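Local coordinates for protein dual oxidase maturation factor 1 (Homo sapiens, PDB 7D3F) that probably serves the maturation of dual oxidase 1 and its transport from the endoplasmic reticulum to the plasma membrane, at residues B[128-133]-B[156-161]; B[75-80]-B[171-176]. All blocks are in the same frame, centred on the assembly; numbering follows the deposited sequence.

Interaction 1: B[128-133]-B[156-161]; sequences EEFTWR and YLAEKF. With MAN (alpha-D-mannopyranose), chain E; NAG (2-acetamido-2-deoxy-beta-D-glucopyranose), chain C.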
ATOM      1  N   GLU B 128     -20.226 -11.256 -15.745  1.00 39.66           N
ATOM      2  CA  GLU B 128     -19.858  -9.887 -15.423  1.00 44.70           C
ATOM      3  C   GLU B 128     -19.932  -9.657 -13.921  1.00 40.80           C
ATOM      4  O   GLU B 128     -20.699 -10.312 -13.213  1.00 55.44           O
ATOM      5  CB  GLU B 128     -20.774  -8.893 -16.142  1.00 44.93           C
ATOM      6  CG  GLU B 128     -20.849  -9.082 -17.646  1.00 45.72           C
ATOM      7  CD  GLU B 128     -19.585  -8.646 -18.360  1.00 62.61           C
ATOM      8  OE1 GLU B 128     -18.728  -7.994 -17.726  1.00 62.13           O
ATOM      9  OE2 GLU B 128     -19.450  -8.956 -19.561  1.00 69.69           O
ATOM     10  N   GLU B 129     -19.128  -8.715 -13.438  1.00 38.94           N
ATOM     11  CA  GLU B 129     -19.091  -8.367 -12.026  1.00 42.17           C
ATOM     12  C   GLU B 129     -19.417  -6.893 -11.846  1.00 46.83           C
ATOM     13  O   GLU B 129     -18.920  -6.041 -12.590  1.00 57.59           O
ATOM     14  CB  GLU B 129     -17.723  -8.674 -11.414  1.00 52.16           C
ATOM     15  CG  GLU B 129     -17.602  -8.326  -9.941  1.00 56.69           C
ATOM     16  CD  GLU B 129     -16.272  -8.750  -9.350  1.00 76.92           C
ATOM     17  OE1 GLU B 129     -16.272  -9.366  -8.264  1.00 90.50           O
ATOM     18  OE2 GLU B 129     -15.228  -8.475  -9.979  1.00 75.88           O
ATOM     19  N   PHE B 130     -20.253  -6.601 -10.854  1.00 46.24           N
ATOM     20  CA  PHE B 130     -20.591  -5.233 -10.477  1.00 42.03           C
ATOM     21  C   PHE B 130     -20.421  -5.128  -8.968  1.00 46.75           C
ATOM     22  O   PHE B 130     -21.177  -5.747  -8.213  1.00 57.71           O
ATOM     23  CB  PHE B 130     -22.013  -4.876 -10.904  1.00 43.22           C
ATOM     24  CG  PHE B 130     -22.234  -4.947 -12.387  1.00 42.33           C
ATOM     25  CD1 PHE B 130     -22.611  -6.135 -12.990  1.00 44.24           C
ATOM     26  CD2 PHE B 130     -22.062  -3.824 -13.179  1.00 38.48           C
ATOM     27  CE1 PHE B 130     -22.813  -6.203 -14.355  1.00 43.47           C
ATOM     28  CE2 PHE B 130     -22.263  -3.886 -14.542  1.00 42.28           C
ATOM     29  CZ  PHE B 130     -22.639  -5.077 -15.133  1.00 47.26           C
ATOM     30  N   THR B 131     -19.424  -4.366  -8.533  1.00 48.89           N
ATOM     31  CA  THR B 131     -19.033  -4.317  -7.131  1.00 51.71           C
ATOM     32  C   THR B 131     -19.588  -3.070  -6.456  1.00 55.01           C
ATOM     33  O   THR B 131     -19.539  -1.970  -7.015  1.00 61.98           O
ATOM     34  CB  THR B 131     -17.510  -4.343  -6.989  1.00 55.71           C
ATOM     35  OG1 THR B 131     -16.938  -3.266  -7.742  1.00 62.19           O
ATOM     36  CG2 THR B 131     -16.949  -5.663  -7.493  1.00 59.63           C
ATOM     37  N   TRP B 132     -20.118  -3.253  -5.247  1.00 55.29           N
ATOM     38  CA  TRP B 132     -20.563  -2.152  -4.404  1.00 50.96           C
ATOM     39  C   TRP B 132     -19.692  -1.998  -3.163  1.00 59.21           C
ATOM     40  O   TRP B 132     -20.150  -1.455  -2.152  1.00 71.04           O
ATOM     41  CB  TRP B 132     -22.026  -2.341  -4.004  1.00 53.24           C
ATOM     42  CG  TRP B 132     -22.329  -3.694  -3.445  1.00 45.26           C
ATOM     43  CD1 TRP B 132     -21.843  -4.233  -2.290  1.00 49.68           C
ATOM     44  CD2 TRP B 132     -23.202  -4.678  -4.011  1.00 43.94           C
ATOM     45  NE1 TRP B 132     -22.351  -5.497  -2.107  1.00 48.11           N
ATOM     46  CE2 TRP B 132     -23.189  -5.792  -3.149  1.00 44.47           C
ATOM     47  CE3 TRP B 132     -23.990  -4.726  -5.164  1.00 46.60           C
ATOM     48  CZ2 TRP B 132     -23.935  -6.940  -3.405  1.00 49.80           C
ATOM     49  CZ3 TRP B 132     -24.728  -5.865  -5.416  1.00 50.92           C
ATOM     50  CH2 TRP B 132     -24.696  -6.956  -4.541  1.00 52.59           C
ATOM     51  N   ARG B 133     -18.452  -2.477  -3.216  1.00 62.64           N
ATOM     52  CA  ARG B 133     -17.556  -2.366  -2.074  1.00 68.53           C
ATOM     53  C   ARG B 133     -17.276  -0.903  -1.756  1.00 81.01           C
ATOM     54  O   ARG B 133     -17.367  -0.026  -2.619  1.00 87.96           O
ATOM     55  CB  ARG B 133     -16.244  -3.103  -2.345  1.00 69.33           C
ATOM     56  CG  ARG B 133     -16.290  -4.588  -2.027  1.00 75.96           C
ATOM     57  CD  ARG B 133     -14.956  -5.269  -2.300  1.00 79.80           C
ATOM     58  NE  ARG B 133     -14.688  -5.413  -3.729  1.00 84.35           N
ATOM     59  CZ  ARG B 133     -13.911  -4.595  -4.433  1.00 89.85           C
ATOM     60  NH1 ARG B 133     -13.316  -3.568  -3.843  1.00 86.01           N
ATOM     61  NH2 ARG B 133     -13.727  -4.806  -5.729  1.00 88.30           N
ATOM     62  N   TYR B 156     -29.968  -5.436 -17.534  1.00 40.34           N
ATOM     63  CA  TYR B 156     -31.186  -5.418 -16.729  1.00 36.66           C
ATOM     64  C   TYR B 156     -30.901  -5.834 -15.290  1.00 43.46           C
ATOM     65  O   TYR B 156     -31.299  -5.148 -14.338  1.00 57.24           O
ATOM     66  CB  TYR B 156     -32.230  -6.330 -17.375  1.00 36.39           C
ATOM     67  CG  TYR B 156     -33.395  -6.707 -16.490  1.00 45.06           C
ATOM     68  CD1 TYR B 156     -33.440  -7.946 -15.862  1.00 52.96           C
ATOM     69  CD2 TYR B 156     -34.458  -5.836 -16.299  1.00 47.60           C
ATOM     70  CE1 TYR B 156     -34.506  -8.301 -15.058  1.00 46.18           C
ATOM     71  CE2 TYR B 156     -35.527  -6.183 -15.496  1.00 47.11           C
ATOM     72  CZ  TYR B 156     -35.546  -7.417 -14.879  1.00 49.04           C
ATOM     73  OH  TYR B 156     -36.609  -7.768 -14.079  1.00 65.68           O
ATOM     74  N   LEU B 157     -30.192  -6.952 -15.112  1.00 43.03           N
ATOM     75  CA  LEU B 157     -29.886  -7.409 -13.760  1.00 38.53           C
ATOM     76  C   LEU B 157     -28.929  -6.463 -13.044  1.00 41.10           C
ATOM     77  O   LEU B 157     -28.989  -6.346 -11.814  1.00 51.25           O
ATOM     78  CB  LEU B 157     -29.317  -8.828 -13.798  1.00 40.14           C
ATOM     79  CG  LEU B 157     -30.354  -9.937 -13.991  1.00 36.95           C
ATOM     80  CD1 LEU B 157     -29.702 -11.307 -13.917  1.00 43.43           C
ATOM     81  CD2 LEU B 157     -31.464  -9.815 -12.958  1.00 44.94           C
ATOM     82  N   ALA B 158     -28.046  -5.785 -13.780  1.00 43.45           N
ATOM     83  CA  ALA B 158     -27.159  -4.812 -13.152  1.00 37.93           C
ATOM     84  C   ALA B 158     -27.921  -3.566 -12.720  1.00 46.03           C
ATOM     85  O   ALA B 158     -27.677  -3.026 -11.634  1.00 56.33           O
ATOM     86  CB  ALA B 158     -26.022  -4.445 -14.105  1.00 39.36           C
ATOM     87  N   GLU B 159     -28.845  -3.092 -13.559  1.00 47.89           N
ATOM     88  CA  GLU B 159     -29.659  -1.936 -13.205  1.00 44.10           C
ATOM     89  C   GLU B 159     -30.595  -2.252 -12.050  1.00 47.59           C
ATOM     90  O   GLU B 159     -30.990  -1.347 -11.306  1.00 56.09           O
ATOM     91  CB  GLU B 159     -30.450  -1.466 -14.426  1.00 46.32           C
ATOM     92  CG  GLU B 159     -30.969  -0.037 -14.344  1.00 58.08           C
ATOM     93  CD  GLU B 159     -32.413   0.038 -13.890  1.00 67.80           C
ATOM     94  OE1 GLU B 159     -32.662   0.533 -12.770  1.00 74.03           O
ATOM     95  OE2 GLU B 159     -33.298  -0.402 -14.653  1.00 65.93           O
ATOM     96  N   LYS B 160     -30.964  -3.526 -11.888  1.00 47.48           N
ATOM     97  CA  LYS B 160     -31.768  -3.916 -10.733  1.00 37.76           C
ATOM     98  C   LYS B 160     -31.045  -3.644  -9.418  1.00 46.95           C
ATOM     99  O   LYS B 160     -31.696  -3.417  -8.392  1.00 58.89           O
ATOM    100  CB  LYS B 160     -32.146  -5.392 -10.835  1.00 40.56           C
ATOM    101  CG  LYS B 160     -33.338  -5.662 -11.731  1.00 49.23           C
ATOM    102  CD  LYS B 160     -34.623  -5.164 -11.090  1.00 49.06           C
ATOM    103  CE  LYS B 160     -35.834  -5.524 -11.928  1.00 51.47           C
ATOM    104  NZ  LYS B 160     -37.111  -5.245 -11.214  1.00 57.35           N
ATOM    105  N   PHE B 161     -29.713  -3.660  -9.423  1.00 49.51           N
ATOM    106  CA  PHE B 161     -28.924  -3.446  -8.216  1.00 42.21           C
ATOM    107  C   PHE B 161     -28.317  -2.050  -8.136  1.00 48.51           C
ATOM    108  O   PHE B 161     -27.458  -1.810  -7.283  1.00 59.27           O
ATOM    109  CB  PHE B 161     -27.815  -4.495  -8.115  1.00 40.22           C
ATOM    110  CG  PHE B 161     -28.298  -5.849  -7.691  1.00 44.50           C
ATOM    111  CD1 PHE B 161     -28.261  -6.225  -6.359  1.00 45.27           C
ATOM    112  CD2 PHE B 161     -28.787  -6.747  -8.623  1.00 44.13           C
ATOM    113  CE1 PHE B 161     -28.703  -7.472  -5.964  1.00 45.22           C
ATOM    114  CE2 PHE B 161     -29.231  -7.994  -8.235  1.00 42.17           C
ATOM    115  CZ  PHE B 161     -29.190  -8.358  -6.903  1.00 43.90           C
TER
HETATM  116  C1  MAN E   4     -14.886 -12.148 -21.433  1.00 47.73           C
HETATM  117  C2  MAN E   4     -15.531 -11.371 -22.585  1.00 42.28           C
HETATM  118  C3  MAN E   4     -15.864  -9.970 -22.103  1.00 43.55           C
HETATM  119  C4  MAN E   4     -16.781 -10.043 -20.877  1.00 45.13           C
HETATM  120  C5  MAN E   4     -16.123 -10.890 -19.775  1.00 50.76           C
HETATM  121  C6  MAN E   4     -17.041 -11.139 -18.601  1.00 44.33           C
HETATM  122  O2  MAN E   4     -16.786 -11.953 -22.921  1.00 49.54           O
HETATM  123  O3  MAN E   4     -16.470  -9.184 -23.123  1.00 55.35           O
HETATM  124  O4  MAN E   4     -17.028  -8.738 -20.379  1.00 52.42           O
HETATM  125  O5  MAN E   4     -15.745 -12.184 -20.312  1.00 54.30           O
HETATM  126  O6  MAN E   4     -18.087 -12.005 -19.031  1.00 50.76           O
HETATM  127  C1  NAG C   1     -17.277 -12.384 -11.330  1.00 49.16           C
HETATM  128  C2  NAG C   1     -16.392 -13.629 -11.243  1.00 48.63           C
HETATM  129  C3  NAG C   1     -14.919 -13.247 -11.379  1.00 49.08           C
HETATM  130  C4  NAG C   1     -14.688 -12.409 -12.629  1.00 47.17           C
HETATM  131  C5  NAG C   1     -15.639 -11.214 -12.637  1.00 48.89           C
HETATM  132  C6  NAG C   1     -15.561 -10.380 -13.895  1.00 46.36           C
HETATM  133  C7  NAG C   1     -17.000 -15.621  -9.941  1.00 56.66           C
HETATM  134  C8  NAG C   1     -17.186 -16.192  -8.568  1.00 55.57           C
HETATM  135  N2  NAG C   1     -16.621 -14.339  -9.995  1.00 53.58           N
HETATM  136  O3  NAG C   1     -14.126 -14.428 -11.431  1.00 59.97           O
HETATM  137  O4  NAG C   1     -13.339 -11.952 -12.647  1.00 60.53           O
HETATM  138  O5  NAG C   1     -16.993 -11.675 -12.537  1.00 54.52           O
HETATM  139  O6  NAG C   1     -15.926 -11.135 -15.042  1.00 50.60           O
HETATM  140  O7  NAG C   1     -17.183 -16.288 -10.953  1.00 65.52           O
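Phe130 and Ala158 mark the closest backbone approach, their CA atoms 7.1 Å apart, where the end of strand 122-131 meets the last turns of helix 152-160. No hydrogen bond joins the two segments, and four buried apolar side chains carry the contact. The CB of Ala158 sits over the middle of one Phe130 face, a CH-pi contact 3.6 Å from the ring centroid. A chi1 of -61° carries the Phe130 ring out toward the helix, and the near-perpendicular chi2 of 88° turns its face to Ala158 CB. Just past the strand and the helix, Trp132 and Phe161 form a second apolar pair. Trp132 CZ3 comes to 3.7 Å from Phe161 CD1; the planes lie near parallel, 24° apart, yet the rings are slid so far that their centroids are 5.8 Å apart and they barely overlap. The helix thus packs across a face of the antiparallel sheet, with Leu101 and Val103 of strand 94-103, two strands along the sheet, touching Phe161, and Tyr138 of helix 138-148 touching both phenylalanines. Trp132 NE1 is hydrogen-bonded to Leu105 O, which ties down the indole's polar edge. Away from the helix, the strand meets glycan: Glu128 OE2 accepts a hydrogen bond from O4 of a mannose at 2.6 Å, and Glu129 CB lies 3.3 Å from O5 of an N-acetylglucosamine.

Interaction 2: B[75-80]-B[171-176]; sequences EWSVGQ and RQYRLA
Ser77 and Tyr173 make the whole contact, and its polar component is a single weak hydrogen bond between their hydroxyls. Ser77 OG lies 3.3 Å from Tyr173 OH, and either group could be the donor. The serine oxygen comes up at the edge of the ring, close to its plane, and stands beside the phenol hydroxyl: the angle from Tyr173 CZ through OH to Ser77 OG is about 103°. The OG is anti to the serine carbonyl carbon (chi1 -60°), which places it beside the backbone N and within reach of the tyrosine.

Van der Waals contact follows the same border of the ring. Ser77 OG is 3.5 Å from Tyr173 CE1, while the serine CB lies 3.6 Å from Tyr173 OH, so the methylene and the hydroxyl both rest against one corner of the phenol. The backbones stay well apart, with 9.7 Å between the CA atoms of Ser77 and Tyr173; the length of the tyrosine side chain spans that gap.

Backbone bonding sets each partner in its element. Ser77 opens strand 77-86 of the antiparallel sheet, where Trp76 and Ser77 both face Val103 in a classic beta bulge. Tyr173 belongs to an early turn of helix 169-199, held by bonds such as Leu175 N to Arg171 O at 2.9 Å. This helix runs on into a predicted transmembrane span, and the strand follows helix 50-72, also predicted to span the membrane, after a short linker, so the pair probably lies near the junction of sheet and membrane helices. Phe224 and Thr228 of helix 203-229 pack on Ser77 and Tyr173 respectively, and Val103 touches both residues.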
ATOM      1  N   GLU B  75     -21.175 -16.477  -3.923  1.00 53.89           N
ATOM      2  CA  GLU B  75     -22.110 -17.595  -3.900  1.00 48.91           C
ATOM      3  C   GLU B  75     -23.059 -17.509  -2.710  1.00 54.22           C
ATOM      4  O   GLU B  75     -23.505 -18.532  -2.189  1.00 62.15           O
ATOM      5  CB  GLU B  75     -21.354 -18.925  -3.882  1.00 56.56           C
ATOM      6  CG  GLU B  75     -20.532 -19.210  -5.130  1.00 65.38           C
ATOM      7  CD  GLU B  75     -21.330 -19.910  -6.217  1.00 75.00           C
ATOM      8  OE1 GLU B  75     -22.534 -19.613  -6.363  1.00 80.07           O
ATOM      9  OE2 GLU B  75     -20.751 -20.765  -6.920  1.00 80.78           O
ATOM     10  N   TRP B  76     -23.376 -16.293  -2.269  1.00 51.77           N
ATOM     11  CA  TRP B  76     -24.223 -16.115  -1.095  1.00 45.52           C
ATOM     12  C   TRP B  76     -25.708 -16.132  -1.445  1.00 51.74           C
ATOM     13  O   TRP B  76     -26.494 -16.810  -0.776  1.00 57.43           O
ATOM     14  CB  TRP B  76     -23.853 -14.815  -0.379  1.00 42.57           C
ATOM     15  CG  TRP B  76     -22.576 -14.915   0.392  1.00 48.69           C
ATOM     16  CD1 TRP B  76     -21.311 -14.719  -0.083  1.00 48.94           C
ATOM     17  CD2 TRP B  76     -22.436 -15.245   1.779  1.00 52.12           C
ATOM     18  NE1 TRP B  76     -20.394 -14.904   0.924  1.00 50.51           N
ATOM     19  CE2 TRP B  76     -21.060 -15.227   2.077  1.00 50.39           C
ATOM     20  CE3 TRP B  76     -23.343 -15.552   2.798  1.00 51.07           C
ATOM     21  CZ2 TRP B  76     -20.568 -15.504   3.350  1.00 51.09           C
ATOM     22  CZ3 TRP B  76     -22.854 -15.825   4.060  1.00 51.34           C
ATOM     23  CH2 TRP B  76     -21.479 -15.801   4.325  1.00 53.39           C
ATOM     24  N   SER B  77     -26.109 -15.399  -2.480  1.00 48.82           N
ATOM     25  CA  SER B  77     -27.493 -15.392  -2.953  1.00 39.98           C
ATOM     26  C   SER B  77     -27.481 -15.791  -4.425  1.00 47.07           C
ATOM     27  O   SER B  77     -27.122 -14.985  -5.286  1.00 62.05           O
ATOM     28  CB  SER B  77     -28.138 -14.024  -2.746  1.00 42.45           C
ATOM     29  OG  SER B  77     -28.153 -13.669  -1.375  1.00 57.20           O
ATOM     30  N   VAL B  78     -27.867 -17.026  -4.721  1.00 48.27           N
ATOM     31  CA  VAL B  78     -27.770 -17.551  -6.076  1.00 47.13           C
ATOM     32  C   VAL B  78     -29.165 -17.782  -6.639  1.00 53.11           C
ATOM     33  O   VAL B  78     -30.112 -18.118  -5.919  1.00 63.09           O
ATOM     34  CB  VAL B  78     -26.933 -18.848  -6.133  1.00 51.21           C
ATOM     35  CG1 VAL B  78     -25.553 -18.615  -5.536  1.00 55.11           C
ATOM     36  CG2 VAL B  78     -27.647 -19.986  -5.420  1.00 57.27           C
ATOM     37  N   GLY B  79     -29.282 -17.575  -7.946  1.00 53.24           N
ATOM     38  CA  GLY B  79     -30.506 -17.876  -8.664  1.00 50.71           C
ATOM     39  C   GLY B  79     -30.194 -18.111 -10.121  1.00 50.49           C
ATOM     40  O   GLY B  79     -29.196 -17.605 -10.642  1.00 58.84           O
ATOM     41  N   GLN B  80     -31.052 -18.881 -10.787  1.00 51.06           N
ATOM     42  CA  GLN B  80     -30.803 -19.228 -12.181  1.00 50.62           C
ATOM     43  C   GLN B  80     -32.113 -19.595 -12.861  1.00 58.64           C
ATOM     44  O   GLN B  80     -32.913 -20.351 -12.301  1.00 73.35           O
ATOM     45  CB  GLN B  80     -29.805 -20.386 -12.282  1.00 56.56           C
ATOM     46  CG  GLN B  80     -29.608 -20.918 -13.692  1.00 65.13           C
ATOM     47  CD  GLN B  80     -28.582 -22.033 -13.752  1.00 77.81           C
ATOM     48  OE1 GLN B  80     -27.700 -22.126 -12.899  1.00 83.94           O
ATOM     49  NE2 GLN B  80     -28.695 -22.888 -14.763  1.00 84.17           N
ATOM     50  N   ARG B 171     -28.877  -1.121  -1.266  1.00 55.10           N
ATOM     51  CA  ARG B 171     -28.484  -0.696   0.075  1.00 60.03           C
ATOM     52  C   ARG B 171     -28.396  -1.881   1.027  1.00 60.63           C
ATOM     53  O   ARG B 171     -27.396  -2.055   1.736  1.00 67.87           O
ATOM     54  CB  ARG B 171     -29.473   0.341   0.609  1.00 62.68           C
ATOM     55  CG  ARG B 171     -29.198   0.761   2.046  1.00 75.87           C
ATOM     56  CD  ARG B 171     -30.470   1.192   2.761  1.00 83.11           C
ATOM     57  NE  ARG B 171     -30.978   2.473   2.280  1.00 88.64           N
ATOM     58  CZ  ARG B 171     -30.651   3.648   2.807  1.00 88.56           C
ATOM     59  NH1 ARG B 171     -29.811   3.706   3.832  1.00 87.26           N
ATOM     60  NH2 ARG B 171     -31.162   4.766   2.310  1.00 85.79           N
ATOM     61  N   GLN B 172     -29.445  -2.706   1.063  1.00 57.57           N
ATOM     62  CA  GLN B 172     -29.472  -3.826   1.994  1.00 55.36           C
ATOM     63  C   GLN B 172     -28.387  -4.843   1.675  1.00 53.63           C
ATOM     64  O   GLN B 172     -27.709  -5.340   2.581  1.00 66.49           O
ATOM     65  CB  GLN B 172     -30.849  -4.487   1.983  1.00 62.15           C
ATOM     66  CG  GLN B 172     -31.947  -3.615   2.561  1.00 74.87           C
ATOM     67  CD  GLN B 172     -31.694  -3.249   4.010  1.00 77.04           C
ATOM     68  OE1 GLN B 172     -31.397  -4.111   4.837  1.00 76.82           O
ATOM     69  NE2 GLN B 172     -31.803  -1.963   4.324  1.00 77.61           N
ATOM     70  N   TYR B 173     -28.202  -5.165   0.391  1.00 48.83           N
ATOM     71  CA  TYR B 173     -27.171  -6.128   0.026  1.00 46.72           C
ATOM     72  C   TYR B 173     -25.777  -5.587   0.315  1.00 49.40           C
ATOM     73  O   TYR B 173     -24.903  -6.331   0.766  1.00 60.54           O
ATOM     74  CB  TYR B 173     -27.312  -6.523  -1.442  1.00 45.66           C
ATOM     75  CG  TYR B 173     -28.121  -7.784  -1.644  1.00 50.36           C
ATOM     76  CD1 TYR B 173     -27.693  -8.994  -1.114  1.00 50.84           C
ATOM     77  CD2 TYR B 173     -29.308  -7.767  -2.363  1.00 58.48           C
ATOM     78  CE1 TYR B 173     -28.423 -10.153  -1.295  1.00 50.53           C
ATOM     79  CE2 TYR B 173     -30.047  -8.921  -2.549  1.00 55.34           C
ATOM     80  CZ  TYR B 173     -29.599 -10.111  -2.012  1.00 53.95           C
ATOM     81  OH  TYR B 173     -30.332 -11.261  -2.196  1.00 60.85           O
ATOM     82  N   ARG B 174     -25.551  -4.293   0.073  1.00 48.70           N
ATOM     83  CA  ARG B 174     -24.255  -3.695   0.371  1.00 46.41           C
ATOM     84  C   ARG B 174     -23.962  -3.742   1.865  1.00 52.67           C
ATOM     85  O   ARG B 174     -22.861  -4.119   2.282  1.00 65.06           O
ATOM     86  CB  ARG B 174     -24.226  -2.259  -0.154  1.00 47.31           C
ATOM     87  CG  ARG B 174     -22.934  -1.499   0.087  1.00 52.86           C
ATOM     88  CD  ARG B 174     -22.880  -0.275  -0.814  1.00 57.47           C
ATOM     89  NE  ARG B 174     -21.841   0.672  -0.421  1.00 71.63           N
ATOM     90  CZ  ARG B 174     -22.068   1.772   0.290  1.00 78.37           C
ATOM     91  NH1 ARG B 174     -23.299   2.066   0.685  1.00 74.45           N
ATOM     92  NH2 ARG B 174     -21.066   2.583   0.601  1.00 81.62           N
ATOM     93  N   LEU B 175     -24.950  -3.381   2.690  1.00 53.42           N
ATOM     94  CA  LEU B 175     -24.769  -3.433   4.138  1.00 52.54           C
ATOM     95  C   LEU B 175     -24.493  -4.857   4.608  1.00 55.40           C
ATOM     96  O   LEU B 175     -23.562  -5.105   5.392  1.00 60.39           O
ATOM     97  CB  LEU B 175     -26.012  -2.869   4.831  1.00 50.40           C
ATOM     98  CG  LEU B 175     -26.034  -2.836   6.358  1.00 59.33           C
ATOM     99  CD1 LEU B 175     -25.224  -1.661   6.876  1.00 64.96           C
ATOM    100  CD2 LEU B 175     -27.466  -2.779   6.873  1.00 60.18           C
ATOM    101  N   ALA B 176     -25.299  -5.811   4.128  1.00 55.55           N
ATOM    102  CA  ALA B 176     -25.138  -7.204   4.527  1.00 47.64           C
ATOM    103  C   ALA B 176     -23.768  -7.729   4.136  1.00 54.85           C
ATOM    104  O   ALA B 176     -23.071  -8.340   4.950  1.00 67.66           O
ATOM    105  CB  ALA B 176     -26.237  -8.058   3.897  1.00 48.70           C
TER

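How the interactions relate
Both interactions are buried, lie in the region predicted to be extracellular and set a helix against the same antiparallel sheet, with centres 11 Å apart. Interaction 1 is wholly apolar between its segments, with sugars touching Glu128 and Glu129 of its strand; interaction 2 is smaller, rests on one weak polar bond and sits at the end where helices 169-199 and 203-229 meet the sheet. Helices 152-160 and 169-199 are consecutive in the chain, and their aromatic residues join the two sites: Tyr173 CD2 approaches Phe161 CE1 to 3.7 Å, and Tyr173 CB packs on Trp132 CZ2. A weak hydrogen bond from Arg174 NE to Trp132 O adds a polar tie between 171-176 and 128-133.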